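Dipeptide transport protein DPPA (Bacillus subtilis, PDB 1HI9) is a zinc-dependent D-aminopeptidase that removes N-terminal residues from D-amino-acid peptides, working inside the central chamber of a self-compartmentalizing homodecamer. Local coordinates at residues Met5-Glu10 against Leu33-Glu38; Leu55-His60 against Asp81-Ser86; Thr94-Leu99 against Gln203-Val208; Tyr103-Ser108 against Ala158-Glu163; Asn127-Gly132 against Glu162-Asn167. All coordinates share one frame; numbering follows the deposited sequence.

Contact 1: Met5-Glu10 against Leu33-Glu38. With ZN (zinc ion), chain G; ZN (zinc ion), chain F.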
# COMPACT_ATOMS: atom_id res chain seq x y z
N MET A 5 16.40 38.60 5.65
CA MET A 5 15.04 38.16 5.35
C MET A 5 14.72 36.77 5.88
O MET A 5 15.46 35.81 5.66
CB MET A 5 14.79 38.17 3.84
CG MET A 5 14.30 39.49 3.29
SD MET A 5 13.93 39.43 1.52
CE MET A 5 12.53 38.35 1.49
N SER A 6 13.61 36.67 6.60
CA SER A 6 13.15 35.40 7.14
C SER A 6 11.85 35.14 6.41
O SER A 6 10.91 35.93 6.52
CB SER A 6 12.90 35.49 8.64
OG SER A 6 12.35 34.28 9.12
N VAL A 7 11.79 34.05 5.65
CA VAL A 7 10.59 33.75 4.89
C VAL A 7 9.87 32.48 5.33
O VAL A 7 10.41 31.38 5.24
CB VAL A 7 10.88 33.62 3.38
CG1 VAL A 7 9.58 33.60 2.60
CG2 VAL A 7 11.77 34.76 2.92
N ASP A 8 8.64 32.65 5.81
CA ASP A 8 7.80 31.53 6.23
C ASP A 8 6.81 31.29 5.09
O ASP A 8 6.85 32.00 4.08
CB ASP A 8 7.04 31.90 7.51
CG ASP A 8 6.77 30.70 8.40
OD1 ASP A 8 7.03 29.56 7.96
OD2 ASP A 8 6.30 30.89 9.53
N MET A 9 5.93 30.30 5.23
CA MET A 9 4.98 29.99 4.16
C MET A 9 3.50 30.25 4.40
O MET A 9 2.81 30.70 3.49
CB MET A 9 5.10 28.52 3.76
CG MET A 9 5.77 28.29 2.43
SD MET A 9 5.62 26.60 1.92
CE MET A 9 4.88 26.80 0.33
N GLU A 10 3.01 29.95 5.60
CA GLU A 10 1.60 30.11 5.90
C GLU A 10 1.03 31.48 5.58
O GLU A 10 -0.14 31.61 5.21
CB GLU A 10 1.31 29.78 7.37
CG GLU A 10 1.48 28.31 7.72
CD GLU A 10 2.92 27.91 7.96
OE1 GLU A 10 3.81 28.78 7.82
OE2 GLU A 10 3.17 26.73 8.29
N LEU A 33 6.38 27.84 -5.39
CA LEU A 33 6.63 28.67 -6.55
C LEU A 33 6.18 30.08 -6.19
O LEU A 33 6.92 31.05 -6.36
CB LEU A 33 5.84 28.15 -7.75
CG LEU A 33 6.47 28.39 -9.13
CD1 LEU A 33 5.47 27.98 -10.20
CD2 LEU A 33 6.87 29.84 -9.31
N ILE A 34 4.97 30.19 -5.68
CA ILE A 34 4.43 31.49 -5.28
C ILE A 34 5.30 32.10 -4.18
O ILE A 34 5.58 33.30 -4.19
CB ILE A 34 2.97 31.32 -4.79
CG1 ILE A 34 2.12 30.80 -5.95
CG2 ILE A 34 2.43 32.65 -4.25
CD1 ILE A 34 0.75 30.29 -5.54
N MET A 35 5.73 31.27 -3.24
CA MET A 35 6.58 31.71 -2.13
C MET A 35 7.89 32.31 -2.63
O MET A 35 8.32 33.35 -2.16
CB MET A 35 6.89 30.53 -1.21
CG MET A 35 7.86 30.86 -0.08
SD MET A 35 8.30 29.40 0.86
CE MET A 35 9.06 30.09 2.29
N THR A 36 8.53 31.62 -3.57
CA THR A 36 9.79 32.10 -4.11
C THR A 36 9.58 33.43 -4.83
O THR A 36 10.35 34.37 -4.65
CB THR A 36 10.39 31.08 -5.09
OG1 THR A 36 10.66 29.86 -4.38
CG2 THR A 36 11.68 31.60 -5.70
N GLU A 37 8.51 33.52 -5.61
CA GLU A 37 8.24 34.76 -6.32
C GLU A 37 7.90 35.90 -5.38
O GLU A 37 8.29 37.04 -5.63
CB GLU A 37 7.13 34.53 -7.35
CG GLU A 37 7.60 33.59 -8.45
CD GLU A 37 6.57 33.39 -9.52
OE1 GLU A 37 5.42 33.02 -9.19
OE2 GLU A 37 6.92 33.60 -10.70
N GLU A 38 7.17 35.59 -4.31
CA GLU A 38 6.81 36.61 -3.33
C GLU A 38 8.07 37.21 -2.73
O GLU A 38 8.18 38.42 -2.60
CB GLU A 38 5.95 36.00 -2.20
CG GLU A 38 5.63 36.99 -1.09
CD GLU A 38 4.19 36.85 -0.58
OE1 GLU A 38 3.26 36.80 -1.40
OE2 GLU A 38 3.98 36.80 0.65
ZN ZN G . 5.71 27.83 8.67
ZN ZN F . 5.55 29.84 11.08
O HOH W 1 6.05 27.80 11.19
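Met35 presses its CE methyl against backbone as well as side chains: CE lies 3.4 Å from Asp8 O and 3.5 Å from Val7 O, two successive carbonyls where the strand gives way to the loop. The thioether gets there because CG is anti to the backbone N (chi1 176°) and the rest of the chain is extended, which lets the unbranched side chain span the gap from helix to strand. On the way in, Met35 slides past Val7 in the opposite direction, with Val7 CG1 3.6 Å from Met35 CE. Met9 crosses Met35 at about a right angle, and its CG is modelled 3.2 Å from Met35 SD, a value short enough to be doubtful in detail. Strand 2-7, helix 28-48 and strand 53-58 form a beta-alpha-beta unit of the central mixed sheet, and Met35 is the side chain by which the helix reaches the C-terminal end of the first strand. There the chain turns from apolar to metal-binding. The buried Asp8 points away from the helix and bridges the two zinc ions, OD1 binding one at 2.3 Å and OD2 the other at 2.0 Å. Glu10 OE1 joins Asp8 OD1 on the first zinc, also at 2.3 Å.

Contact 2: Leu55-His60 against Asp81-Ser86. With ZN (zinc ion), chain G.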
# COMPACT_ATOMS: atom_id res chain seq x y z
N LEU A 55 20.29 38.66 2.62
CA LEU A 55 20.40 37.28 3.06
C LEU A 55 18.98 36.75 3.25
O LEU A 55 18.20 37.30 4.03
CB LEU A 55 21.14 37.20 4.40
CG LEU A 55 22.09 36.03 4.62
CD1 LEU A 55 22.29 35.83 6.10
CD2 LEU A 55 21.54 34.77 3.99
N VAL A 56 18.66 35.68 2.53
CA VAL A 56 17.33 35.08 2.59
C VAL A 56 17.37 33.72 3.28
O VAL A 56 17.99 32.78 2.78
CB VAL A 56 16.72 34.92 1.18
CG1 VAL A 56 15.26 34.46 1.28
CG2 VAL A 56 16.81 36.24 0.43
N ASN A 57 16.70 33.62 4.42
CA ASN A 57 16.65 32.40 5.21
C ASN A 57 15.28 31.73 5.11
O ASN A 57 14.27 32.29 5.54
CB ASN A 57 16.95 32.71 6.68
CG ASN A 57 17.03 31.46 7.55
OD1 ASN A 57 16.65 31.48 8.72
ND2 ASN A 57 17.53 30.39 6.98
N ASP A 58 15.24 30.54 4.53
CA ASP A 58 14.00 29.79 4.39
C ASP A 58 13.65 29.40 5.81
O ASP A 58 14.41 28.66 6.46
CB ASP A 58 14.24 28.53 3.54
CG ASP A 58 12.96 27.86 3.11
OD1 ASP A 58 12.03 27.76 3.94
OD2 ASP A 58 12.89 27.42 1.94
N SER A 59 12.51 29.87 6.30
CA SER A 59 12.11 29.60 7.69
C SER A 59 10.89 28.72 7.88
O SER A 59 10.25 28.78 8.93
CB SER A 59 11.88 30.92 8.42
OG SER A 59 13.01 31.76 8.29
N HIS A 60 10.57 27.88 6.91
CA HIS A 60 9.39 27.04 7.01
C HIS A 60 9.67 25.54 7.01
O HIS A 60 10.38 25.04 6.14
CB HIS A 60 8.45 27.39 5.87
CG HIS A 60 7.28 26.47 5.73
ND1 HIS A 60 6.29 26.39 6.68
CD2 HIS A 60 6.95 25.58 4.76
CE1 HIS A 60 5.39 25.50 6.30
NE2 HIS A 60 5.77 24.99 5.14
N ASP A 81 17.59 22.58 7.16
CA ASP A 81 17.18 22.67 8.55
C ASP A 81 18.28 22.25 9.53
O ASP A 81 19.44 22.06 9.15
CB ASP A 81 15.91 21.83 8.78
CG ASP A 81 16.16 20.34 8.64
OD1 ASP A 81 17.11 19.96 7.93
OD2 ASP A 81 15.39 19.55 9.22
N VAL A 82 17.89 22.11 10.79
CA VAL A 82 18.82 21.77 11.85
C VAL A 82 19.86 22.89 11.96
O VAL A 82 21.05 22.65 12.21
CB VAL A 82 19.54 20.40 11.61
CG1 VAL A 82 20.23 19.95 12.89
CG2 VAL A 82 18.54 19.34 11.17
N LYS A 83 19.41 24.13 11.76
CA LYS A 83 20.28 25.30 11.87
C LYS A 83 20.25 25.77 13.33
O LYS A 83 19.18 25.85 13.94
CB LYS A 83 19.81 26.43 10.97
CG LYS A 83 19.93 26.12 9.50
CD LYS A 83 19.20 27.16 8.65
CE LYS A 83 17.71 27.17 8.95
NZ LYS A 83 16.95 27.78 7.84
N PRO A 84 21.42 26.08 13.90
CA PRO A 84 21.54 26.55 15.28
C PRO A 84 20.44 27.54 15.72
O PRO A 84 19.93 27.45 16.84
CB PRO A 84 22.93 27.16 15.31
CG PRO A 84 23.69 26.27 14.38
CD PRO A 84 22.73 26.10 13.22
N PHE A 85 20.07 28.47 14.83
CA PHE A 85 19.03 29.44 15.18
C PHE A 85 17.78 29.45 14.30
O PHE A 85 17.12 30.47 14.15
CB PHE A 85 19.64 30.85 15.29
CG PHE A 85 20.59 30.99 16.45
CD1 PHE A 85 21.95 30.73 16.28
CD2 PHE A 85 20.11 31.27 17.72
CE1 PHE A 85 22.81 30.74 17.38
CE2 PHE A 85 20.96 31.28 18.82
CZ PHE A 85 22.31 31.01 18.65
N SER A 86 17.48 28.28 13.73
CA SER A 86 16.28 28.06 12.94
C SER A 86 15.84 29.22 12.05
O SER A 86 16.52 29.56 11.09
CB SER A 86 15.13 27.65 13.89
OG SER A 86 13.97 27.24 13.19
ZN ZN G . 5.71 27.83 8.67
O HOH W 1 6.05 27.80 11.19
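Asn57 and Lys83 reach toward each other from opposite directions, the flat amide of one meeting the ammonium end of the other. Asn57 holds CG anti to its own N (chi1 -175°), which carries the amide out from the strand toward the loop; Lys83 folds at chi3 (-62°), which bends its chain so that NZ comes in beside the strand. NZ lies 3.7 Å from Asn57 CG, while Ser86 O stands 4.0 Å from that same carbon, so the amide is set between a donor and an acceptor. An asparagine suits such a place, since its two ends can serve one of each. NZ also lies 3.0 Å from Asp58 O and gives a weak hydrogen bond to Gly80 O. A leucine in place of Asn57 would probably leave the Lys83 ammonium and the Ser86 carbonyl facing a group that can match neither. The Ser86 carbonyl belongs to a type I turn running from Lys83, closed by Ser86 N to Lys83 O at 3.0 Å; just before it, Asp81 hydrogen-bonds Ser180 of a neighbouring subunit. Further along the strand's exit, Asp58 OD1 takes a weak bond from His60 N, while OD2 accepts from Leu66 N. His60 binds a zinc ion through ND1 at 2.5 Å, the metal in the ring plane. Strand 53-58 runs between strands 2-7 and 76-80 in the parallel part of the sheet, and on the loop side Phe85 and Ser86 pack on helix 254-268.

Contact 3: Thr94-Leu99 against Gln203-Val208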
# COMPACT_ATOMS: atom_id res chain seq x y z
N THR A 94 25.55 42.83 12.08
CA THR A 94 26.05 43.52 10.90
C THR A 94 24.93 43.87 9.92
O THR A 94 25.18 44.39 8.84
CB THR A 94 27.09 42.68 10.16
OG1 THR A 94 26.43 41.63 9.43
CG2 THR A 94 28.06 42.05 11.16
N PHE A 95 23.69 43.56 10.29
CA PHE A 95 22.56 43.86 9.43
C PHE A 95 21.86 45.16 9.81
O PHE A 95 21.70 45.47 11.00
CB PHE A 95 21.55 42.70 9.43
CG PHE A 95 22.01 41.50 8.66
CD1 PHE A 95 22.86 40.56 9.24
CD2 PHE A 95 21.62 41.31 7.33
CE1 PHE A 95 23.33 39.46 8.51
CE2 PHE A 95 22.08 40.22 6.60
CZ PHE A 95 22.94 39.29 7.19
N ARG A 96 21.46 45.91 8.79
CA ARG A 96 20.79 47.19 8.97
C ARG A 96 19.36 46.97 9.45
O ARG A 96 18.81 47.78 10.20
CB ARG A 96 20.79 47.95 7.63
CG ARG A 96 20.00 49.28 7.57
CD ARG A 96 20.65 50.47 8.32
NE ARG A 96 20.21 50.54 9.69
CZ ARG A 96 19.42 51.43 10.29
NH1 ARG A 96 19.19 51.22 11.57
NH2 ARG A 96 18.90 52.50 9.70
N GLY A 97 18.76 45.85 9.04
CA GLY A 97 17.40 45.57 9.45
C GLY A 97 16.95 44.19 9.02
O GLY A 97 17.63 43.51 8.25
N ALA A 98 15.79 43.79 9.52
CA ALA A 98 15.23 42.49 9.20
C ALA A 98 13.86 42.64 8.58
O ALA A 98 13.13 43.59 8.87
CB ALA A 98 15.15 41.64 10.46
N LEU A 99 13.51 41.69 7.71
CA LEU A 99 12.23 41.69 7.02
C LEU A 99 11.61 40.29 7.14
O LEU A 99 12.18 39.31 6.67
CB LEU A 99 12.43 42.05 5.55
CG LEU A 99 11.22 42.50 4.73
CD1 LEU A 99 11.67 42.97 3.34
CD2 LEU A 99 10.23 41.37 4.59
N GLN A 203 13.10 53.16 3.76
CA GLN A 203 13.36 54.59 3.89
C GLN A 203 12.85 55.15 5.21
O GLN A 203 13.28 56.22 5.64
CB GLN A 203 12.72 55.35 2.74
CG GLN A 203 11.22 55.20 2.67
CD GLN A 203 10.59 56.10 1.64
OE1 GLN A 203 10.61 57.33 1.77
NE2 GLN A 203 10.02 55.50 0.58
N ASN A 204 11.94 54.43 5.86
CA ASN A 204 11.38 54.89 7.12
C ASN A 204 12.03 54.13 8.28
O ASN A 204 11.58 54.21 9.42
CB ASN A 204 9.86 54.66 7.11
CG ASN A 204 9.13 55.44 8.18
OD1 ASN A 204 8.53 54.87 9.10
ND2 ASN A 204 9.18 56.77 8.07
N LYS A 205 13.10 53.41 7.97
CA LYS A 205 13.82 52.59 8.95
C LYS A 205 14.23 53.28 10.25
O LYS A 205 14.25 52.65 11.31
CB LYS A 205 15.05 51.96 8.31
CG LYS A 205 16.03 52.93 7.68
CD LYS A 205 17.29 52.20 7.21
CE LYS A 205 18.25 53.12 6.49
NZ LYS A 205 17.69 53.61 5.20
N ASP A 206 14.57 54.56 10.16
CA ASP A 206 15.00 55.29 11.34
C ASP A 206 13.93 55.36 12.44
O ASP A 206 14.26 55.51 13.62
CB ASP A 206 15.43 56.71 10.95
CG ASP A 206 16.74 56.73 10.18
OD1 ASP A 206 16.80 56.16 9.06
OD2 ASP A 206 17.72 57.31 10.69
N LYS A 207 12.66 55.23 12.06
CA LYS A 207 11.58 55.29 13.04
C LYS A 207 11.32 53.97 13.77
O LYS A 207 10.47 53.91 14.66
CB LYS A 207 10.29 55.77 12.37
CG LYS A 207 10.37 57.22 11.90
CD LYS A 207 9.05 57.73 11.35
CE LYS A 207 9.15 59.20 10.95
NZ LYS A 207 7.87 59.70 10.37
N VAL A 208 12.06 52.93 13.40
CA VAL A 208 11.89 51.63 14.03
C VAL A 208 13.07 51.24 14.89
O VAL A 208 14.22 51.31 14.45
CB VAL A 208 11.66 50.53 12.99
CG1 VAL A 208 11.41 49.20 13.68
CG2 VAL A 208 10.49 50.90 12.09
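Arg96 has helical backbone angles (phi -73°, psi -32°) just where the chain approaches strand 97-103, and it faces Lys205 in a short 3-10 segment, 205-207. That segment follows the end of helix 187-203, with Asn204 the first residue to leave helical angles; Lys207 N to Asn204 O and Val208 N to Lys205 O, both 3.0 Å, wind it. No hydrogen bond joins the two segments, and side chains alone make the contact. Arg96 is bent at chi2 and chi3, and its side chain crosses that of Lys205 at about a right angle, bringing NH2 onto the Lys205 methylenes. This NH2 is modelled only 3.0 Å from Lys205 CD, doubtfully close. Long aliphatic stems suit this partly exposed place, since the chains can touch while their charges diverge: Lys205 bends at chi4 (-66°) and hydrogen-bonds Leu202 O, leaving NZ 4.8 Å from Arg96 NH2. Asp206 OD1, near the guanidinium plane at its edge, lies 4.3 Å from NH2, beyond a salt bridge. A serine in place of Arg96 would probably uncover the Lys205 methylenes and leave Asp206 without this nearby positive charge. Lys205 also touches Met1 and Leu149, so the 3-10 segment packs beside strand 148-152, the sheet neighbour of strand 97-103.

Contact 4: Tyr103-Ser108 against Ala158-Glu163. With ZN (zinc ion), chain F.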
# COMPACT_ATOMS: atom_id res chain seq x y z
N TYR A 103 4.68 35.60 7.13
CA TYR A 103 4.41 35.25 8.52
C TYR A 103 2.93 35.07 8.80
O TYR A 103 2.06 35.48 8.03
CB TYR A 103 5.02 36.30 9.45
CG TYR A 103 6.46 35.99 9.81
CD1 TYR A 103 7.39 35.67 8.83
CD2 TYR A 103 6.87 35.99 11.14
CE1 TYR A 103 8.71 35.35 9.17
CE2 TYR A 103 8.18 35.68 11.48
CZ TYR A 103 9.09 35.36 10.50
OH TYR A 103 10.38 35.03 10.86
N HIS A 104 2.65 34.43 9.93
CA HIS A 104 1.28 34.13 10.35
C HIS A 104 1.09 34.46 11.81
O HIS A 104 2.05 34.74 12.51
CB HIS A 104 1.00 32.63 10.12
CG HIS A 104 2.03 31.74 10.74
ND1 HIS A 104 2.07 31.47 12.09
CD2 HIS A 104 3.10 31.11 10.20
CE1 HIS A 104 3.11 30.70 12.36
NE2 HIS A 104 3.75 30.46 11.23
N ALA A 105 -0.16 34.41 12.25
CA ALA A 105 -0.51 34.70 13.63
C ALA A 105 -0.01 33.61 14.57
O ALA A 105 0.15 32.44 14.16
CB ALA A 105 -2.01 34.83 13.75
N ARG A 106 0.24 34.00 15.82
CA ARG A 106 0.72 33.06 16.83
C ARG A 106 -0.41 32.12 17.23
O ARG A 106 -1.59 32.40 16.97
CB ARG A 106 1.26 33.82 18.06
CG ARG A 106 0.25 34.74 18.80
CD ARG A 106 0.95 35.53 19.90
NE ARG A 106 0.11 36.56 20.53
CZ ARG A 106 -0.70 36.35 21.56
NH1 ARG A 106 -0.81 35.15 22.11
NH2 ARG A 106 -1.41 37.37 22.04
N ALA A 107 -0.06 31.00 17.84
CA ALA A 107 -1.04 30.00 18.26
C ALA A 107 -2.14 30.54 19.17
O ALA A 107 -1.95 31.52 19.88
CB ALA A 107 -0.32 28.86 18.98
N SER A 108 -3.30 29.89 19.11
CA SER A 108 -4.43 30.25 19.94
C SER A 108 -5.11 31.59 19.63
O SER A 108 -5.92 32.06 20.41
CB SER A 108 -3.99 30.23 21.41
OG SER A 108 -3.39 28.99 21.74
N ALA A 158 -0.02 40.97 10.64
CA ALA A 158 0.34 42.38 10.56
C ALA A 158 -0.05 43.08 11.85
O ALA A 158 0.73 43.84 12.40
CB ALA A 158 -0.36 43.03 9.36
N LYS A 159 -1.26 42.81 12.31
CA LYS A 159 -1.79 43.41 13.53
C LYS A 159 -0.92 43.00 14.71
O LYS A 159 -0.59 43.82 15.58
CB LYS A 159 -3.22 42.95 13.76
CG LYS A 159 -4.03 43.80 14.72
CD LYS A 159 -4.20 45.22 14.19
CE LYS A 159 -5.26 46.01 14.97
NZ LYS A 159 -6.62 45.40 14.83
N GLU A 160 -0.55 41.72 14.74
CA GLU A 160 0.28 41.19 15.81
C GLU A 160 1.65 41.89 15.80
O GLU A 160 2.18 42.24 16.85
CB GLU A 160 0.43 39.67 15.65
CG GLU A 160 1.40 39.00 16.60
CD GLU A 160 1.40 37.47 16.46
OE1 GLU A 160 2.38 36.83 16.90
OE2 GLU A 160 0.42 36.90 15.92
N ALA A 161 2.19 42.11 14.60
CA ALA A 161 3.49 42.77 14.47
C ALA A 161 3.47 44.20 15.00
O ALA A 161 4.29 44.58 15.84
CB ALA A 161 3.92 42.77 13.02
N GLU A 162 2.53 45.00 14.52
CA GLU A 162 2.46 46.38 14.95
C GLU A 162 2.12 46.59 16.43
O GLU A 162 2.42 47.65 16.98
CB GLU A 162 1.50 47.16 14.04
CG GLU A 162 0.21 46.46 13.73
CD GLU A 162 -0.49 47.07 12.52
OE1 GLU A 162 0.14 47.18 11.45
OE2 GLU A 162 -1.69 47.43 12.64
N GLU A 163 1.52 45.59 17.07
CA GLU A 163 1.19 45.70 18.48
C GLU A 163 2.40 45.37 19.33
O GLU A 163 2.39 45.55 20.54
CB GLU A 163 0.05 44.76 18.85
CG GLU A 163 -1.29 45.15 18.25
CD GLU A 163 -2.44 44.28 18.75
OE1 GLU A 163 -3.60 44.54 18.33
OE2 GLU A 163 -2.20 43.34 19.54
ZN ZN F . 5.55 29.84 11.08
O HOH W 1 6.05 27.80 11.19
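Glu160, on helix 155-162, reaches the loop that leaves strand 97-103 of the central sheet, at the C-terminal edge where parallel alpha/beta folds carry their active sites. The tight part is around its carboxylate. OE2 accepts the backbone N-H of Arg106 at 2.9 Å through its syn lone pair (154° at the hydrogen) and lies 3.3 Å from Ala105 CA, where a small residue lets the acid come close. Glutamate is long enough for this because its chain is fully extended, CG being anti to the backbone N. OE1 meanwhile lies along the Arg106 methylenes, 3.4 Å from CB. The looser part lies further out on the partly exposed Arg106. Its guanidinium plane stands 78° from the carboxylate, and NE is 4.3 Å from Glu160 OE1, beyond a salt bridge, though the opposite charges probably still attract. The gripped peptide works on both faces of the loop: its N-H goes to Glu160, while its carbonyl, Ala105 O, holds the buried His104. Ala105 O is thus a second-shell partner of the zinc ligand His104, and Glu160, one step further out, probably helps to fix that peptide. The His104 ND1 to Ala105 O bond is 3.0 Å and nearly straight (177°), leaving NE2 to bind zinc at 1.9 Å.

Contact 5: Asn127-Gly132 against Glu162-Asn167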
# COMPACT_ATOMS: atom_id res chain seq x y z
N ASN A 127 9.38 36.48 29.57
CA ASN A 127 9.14 37.31 30.75
C ASN A 127 7.66 37.72 30.82
O ASN A 127 7.32 38.90 30.88
CB ASN A 127 10.04 38.56 30.72
CG ASN A 127 11.38 38.33 31.39
OD1 ASN A 127 12.00 37.28 31.23
ND2 ASN A 127 11.84 39.32 32.14
N ASP A 128 6.78 36.73 30.77
CA ASP A 128 5.34 36.97 30.85
C ASP A 128 4.69 37.67 29.66
O ASP A 128 3.48 37.90 29.67
CB ASP A 128 5.01 37.74 32.13
CG ASP A 128 5.35 36.94 33.39
OD1 ASP A 128 4.99 35.74 33.44
OD2 ASP A 128 5.96 37.52 34.31
N ARG A 129 5.46 38.02 28.64
CA ARG A 129 4.84 38.65 27.49
C ARG A 129 4.51 37.65 26.38
O ARG A 129 5.40 36.97 25.87
CB ARG A 129 5.72 39.75 26.92
CG ARG A 129 5.07 40.36 25.69
CD ARG A 129 5.61 41.72 25.34
NE ARG A 129 4.74 42.36 24.35
CZ ARG A 129 4.87 43.62 23.94
NH1 ARG A 129 5.84 44.38 24.43
NH2 ARG A 129 4.02 44.11 23.04
N PRO A 130 3.23 37.57 25.99
CA PRO A 130 2.76 36.66 24.95
C PRO A 130 3.41 36.92 23.60
O PRO A 130 3.36 38.04 23.09
CB PRO A 130 1.25 36.93 24.90
CG PRO A 130 0.94 37.38 26.28
CD PRO A 130 2.10 38.28 26.61
N VAL A 131 4.04 35.90 23.02
CA VAL A 131 4.64 36.03 21.69
C VAL A 131 4.58 34.72 20.91
O VAL A 131 4.41 33.64 21.47
CB VAL A 131 6.13 36.47 21.76
CG1 VAL A 131 6.24 37.83 22.42
CG2 VAL A 131 6.95 35.42 22.53
N GLY A 132 4.71 34.84 19.59
CA GLY A 132 4.72 33.68 18.74
C GLY A 132 6.05 33.69 18.02
O GLY A 132 7.02 34.28 18.51
N GLU A 162 2.53 45.00 14.52
CA GLU A 162 2.46 46.38 14.95
C GLU A 162 2.12 46.59 16.43
O GLU A 162 2.42 47.65 16.98
CB GLU A 162 1.50 47.16 14.04
CG GLU A 162 0.21 46.46 13.73
CD GLU A 162 -0.49 47.07 12.52
OE1 GLU A 162 0.14 47.18 11.45
OE2 GLU A 162 -1.69 47.43 12.64
N GLU A 163 1.52 45.59 17.07
CA GLU A 163 1.19 45.70 18.48
C GLU A 163 2.40 45.37 19.33
O GLU A 163 2.39 45.55 20.54
CB GLU A 163 0.05 44.76 18.85
CG GLU A 163 -1.29 45.15 18.25
CD GLU A 163 -2.44 44.28 18.75
OE1 GLU A 163 -3.60 44.54 18.33
OE2 GLU A 163 -2.20 43.34 19.54
N LEU A 164 3.46 44.91 18.67
CA LEU A 164 4.69 44.54 19.35
C LEU A 164 5.84 45.47 19.00
O LEU A 164 6.63 45.85 19.86
CB LEU A 164 5.07 43.10 18.99
CG LEU A 164 6.36 42.57 19.61
CD1 LEU A 164 6.14 42.30 21.08
CD2 LEU A 164 6.80 41.31 18.91
N ILE A 165 5.93 45.84 17.73
CA ILE A 165 6.99 46.71 17.24
C ILE A 165 6.45 48.06 16.77
O ILE A 165 5.80 48.15 15.73
CB ILE A 165 7.74 46.06 16.07
CG1 ILE A 165 8.15 44.63 16.44
CG2 ILE A 165 8.95 46.90 15.69
CD1 ILE A 165 8.71 43.83 15.28
N PRO A 166 6.73 49.13 17.52
CA PRO A 166 6.27 50.47 17.16
C PRO A 166 6.78 50.97 15.80
O PRO A 166 7.96 50.84 15.47
CB PRO A 166 6.79 51.33 18.31
CG PRO A 166 6.80 50.36 19.48
CD PRO A 166 7.39 49.12 18.84
N ASN A 167 5.87 51.55 15.01
CA ASN A 167 6.18 52.09 13.69
C ASN A 167 6.60 51.07 12.65
O ASN A 167 7.01 51.43 11.55
CB ASN A 167 7.28 53.16 13.79
CG ASN A 167 6.99 54.19 14.85
OD1 ASN A 167 5.92 54.80 14.86
ND2 ASN A 167 7.94 54.39 15.77
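Arg129 lays one face of its guanidinium under the CD1 methyl of Leu164, which sits 3.3 Å above the plane and is offset toward the rim. Arg129 lies on the short strand 129-131, an edge strand of the antiparallel sheet within this chain, paired as a beta hairpin with strand 121-126; Leu164 belongs to the loop after helix 155-162, so the contact spans from one sheet's margin to a connection of the other. The hairpin turns through Asn127 and Asp128, both with positive phi (59° and 69°), a conformation that these two residue types tolerate better than most. From the turn the arginine runs straight out, CG anti to the backbone N (chi1 178°) and the chain extended as far as NE, far enough to bridge to the loop. Leucine fits the receiving end: one branch sets its methyl over part of that face, with CD1 3.4 Å from Arg129 CZ, while the side chain also packs on Leu134 and Leu211. Arg129 can lay a weakly hydrated guanidinium face against an apolar methyl while its N-H groups, which lie in the plane, remain turned to polar partners. It also touches Tyr139 of helix 133-143. Val131, two residues on, is buried against Leu136 and Tyr139, and Gly132 then takes the N-cap position of that helix, whose first residue, Glu133, is a zinc ligand. At the guanidinium edge, in its plane, the backbone oxygen Glu163 O lies 3.3 Å from Arg129 NH2.

Overall arrangement
Contacts 1, 2 and 3 all reach the central mixed sheet, on neighbouring strands 53-58, 2-7 and 97-103, and contact 4 opens where the last of these ends. Along the chain contact 1 closes before contact 2 opens, and contacts 4 and 5 are nested inside the long loop closed by contact 3. Contacts 4 and 5 are close, with centres about 9 Å apart, and share Glu162 and Glu163; contacts 1 and 5 lie about 23 Å apart on opposite sides of the chain's centre. Contacts 1, 2 and 4 converge on the zinc pair, supplying Asp8, Glu10, His60 and His104, while the helix that follows residues 127-132 of contact 5 brings Glu133. Separate parts of the sequence thus build one dinuclear site.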